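Local atomic coordinates of PE family protein PE8 (PDB entry 5XFS), a protein that promotes survival of recombinant mycobacteria inside macrophages by regulating the host's inflammatory cytokine production and inhibiting late apoptosis. Residues L16-A20 and T84-S88. Sequence-based numbering, arbitrary orientation.
Sequences LTAAA and TLGIS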
ATOM      1  N   LEU A  16      -6.109 -64.779 -19.436  1.00 83.31           N
ATOM      2  CA  LEU A  16      -6.866 -64.121 -18.386  1.00 78.70           C
ATOM      3  C   LEU A  16      -5.932 -63.858 -17.222  1.00 81.69           C
ATOM      4  O   LEU A  16      -5.553 -62.721 -16.974  1.00 82.25           O
ATOM      5  CB  LEU A  16      -8.041 -64.980 -17.940  1.00 74.59           C
ATOM      6  CG  LEU A  16      -9.397 -64.597 -18.533  1.00 74.93           C
ATOM      7  CD1 LEU A  16     -10.485 -65.530 -18.035  1.00 73.04           C
ATOM      8  CD2 LEU A  16      -9.739 -63.158 -18.197  1.00 73.70           C
ATOM      9  N   THR A  17      -5.551 -64.916 -16.514  1.00 83.93           N
ATOM     10  CA  THR A  17      -4.634 -64.779 -15.387  1.00 82.85           C
ATOM     11  C   THR A  17      -3.446 -63.884 -15.727  1.00 81.70           C
ATOM     12  O   THR A  17      -2.901 -63.222 -14.836  1.00 83.07           O
ATOM     13  CB  THR A  17      -4.169 -66.160 -14.931  1.00 84.77           C
ATOM     14  OG1 THR A  17      -4.028 -67.008 -16.077  1.00 86.00           O
ATOM     15  CG2 THR A  17      -5.192 -66.773 -13.969  1.00 82.55           C
ATOM     16  N   ALA A  18      -3.037 -63.833 -16.997  1.00 80.12           N
ATOM     17  CA  ALA A  18      -2.024 -62.862 -17.404  1.00 81.19           C
ATOM     18  C   ALA A  18      -2.522 -61.439 -17.188  1.00 78.23           C
ATOM     19  O   ALA A  18      -1.853 -60.625 -16.542  1.00 78.22           O
ATOM     20  CB  ALA A  18      -1.633 -63.076 -18.865  1.00 80.42           C
ATOM     21  N   ALA A  19      -3.707 -61.122 -17.722  1.00 77.91           N
ATOM     22  CA  ALA A  19      -4.287 -59.798 -17.506  1.00 72.86           C
ATOM     23  C   ALA A  19      -4.525 -59.520 -16.028  1.00 71.57           C
ATOM     24  O   ALA A  19      -4.512 -58.358 -15.603  1.00 70.52           O
ATOM     25  CB  ALA A  19      -5.596 -59.666 -18.284  1.00 73.43           C
ATOM     26  N   ALA A  20      -4.753 -60.567 -15.233  1.00 71.22           N
ATOM     27  CA  ALA A  20      -4.867 -60.405 -13.788  1.00 69.78           C
ATOM     28  C   ALA A  20      -3.578 -59.853 -13.201  1.00 73.81           C
ATOM     29  O   ALA A  20      -3.572 -58.801 -12.548  1.00 70.13           O
ATOM     30  CB  ALA A  20      -5.205 -61.743 -13.135  1.00 68.36           C
ATOM     31  N   THR A  84     -11.436 -60.641  -8.945  1.00 54.18           N
ATOM     32  CA  THR A  84     -12.535 -61.218  -9.696  1.00 53.25           C
ATOM     33  C   THR A  84     -12.144 -61.644 -11.100  1.00 49.91           C
ATOM     34  O   THR A  84     -12.577 -62.680 -11.571  1.00 58.24           O
ATOM     35  CB  THR A  84     -13.710 -60.233  -9.773  1.00 54.01           C
ATOM     36  OG1 THR A  84     -14.491 -60.335  -8.581  1.00 57.80           O
ATOM     37  CG2 THR A  84     -14.591 -60.527 -10.965  1.00 48.75           C
ATOM     38  N   LEU A  85     -11.322 -60.856 -11.768  1.00 49.89           N
ATOM     39  CA  LEU A  85     -10.872 -61.231 -13.093  1.00 52.23           C
ATOM     40  C   LEU A  85      -9.993 -62.464 -12.962  1.00 54.56           C
ATOM     41  O   LEU A  85     -10.054 -63.377 -13.769  1.00 56.03           O
ATOM     42  CB  LEU A  85     -10.085 -60.087 -13.719  1.00 54.77           C
ATOM     43  CG  LEU A  85      -9.403 -60.356 -15.054  1.00 54.64           C
ATOM     44  CD1 LEU A  85     -10.341 -60.015 -16.194  1.00 54.30           C
ATOM     45  CD2 LEU A  85      -8.133 -59.535 -15.153  1.00 54.65           C
ATOM     46  N   GLY A  86      -9.163 -62.459 -11.929  1.00 54.93           N
ATOM     47  CA  GLY A  86      -8.253 -63.542 -11.615  1.00 58.41           C
ATOM     48  C   GLY A  86      -8.947 -64.833 -11.255  1.00 64.86           C
ATOM     49  O   GLY A  86      -8.482 -65.915 -11.589  1.00 70.63           O
ATOM     50  N   ILE A  87     -10.068 -64.718 -10.558  1.00 61.38           N
ATOM     51  CA  ILE A  87     -10.820 -65.882 -10.125  1.00 58.09           C
ATOM     52  C   ILE A  87     -11.291 -66.714 -11.304  1.00 62.46           C
ATOM     53  O   ILE A  87     -11.268 -67.936 -11.239  1.00 72.51           O
ATOM     54  CB  ILE A  87     -12.040 -65.479  -9.288  1.00 54.46           C
ATOM     55  CG1 ILE A  87     -11.640 -65.243  -7.843  1.00 54.93           C
ATOM     56  CG2 ILE A  87     -13.103 -66.560  -9.317  1.00 58.17           C
ATOM     57  CD1 ILE A  87     -12.825 -65.179  -6.914  1.00 55.24           C
ATOM     58  N   SER A  88     -11.726 -66.069 -12.378  1.00 56.48           N
ATOM     59  CA  SER A  88     -12.181 -66.823 -13.523  1.00 59.02           C
ATOM     60  C   SER A  88     -11.006 -67.624 -14.047  1.00 69.00           C
ATOM     61  O   SER A  88      -9.968 -67.069 -14.384  1.00 70.14           O
ATOM     62  CB  SER A  88     -12.669 -65.869 -14.605  1.00 58.25           C
ATOM     63  OG  SER A  88     -13.423 -64.809 -14.049  1.00 58.09           O
TER
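L85 reaches across from helix 51-87 and sets its two methyl branches on helix 13-36 at different places. L85 CD2 lies against the backbone between A19 and A20, 3.5 Å from A20 N, and also touches the methyls of both alanines, at 4.0 Å from A19 CB. L85 CD1 turns instead to L16, meeting L16 CD2 at 3.8 Å, with the two leucine side chains slanting across each other. The chi1 of L85 (173°) places CG opposite the backbone N, and the chain extends from there toward the alanine backbone. Beside this leucine, A20 CB rests on the bare backbone of G86, 3.9 Å from G86 CA; here the helices come within 5.1 Å, measured from A20 CA to G86 CA. This is the open end of the antiparallel helical hairpin of the N-terminal PE domain, where the start of helix 13-36 packs on the end of helix 51-87. A chain of a different protein in the assembly adds to the buried side, an aromatic side chain packing on L16 and an apolar one on A19. Toward T17 the packing is looser: this solvent-exposed residue offers T17 CG2 to G86 O at 4.2 Å. On the L16 side, where the last helix runs out, the contact is also thin: L16 CD1 stands 4.1 Å from S88 CB, while S88 OG turns back to T84 O in a weak hydrogen bond of 3.4 Å.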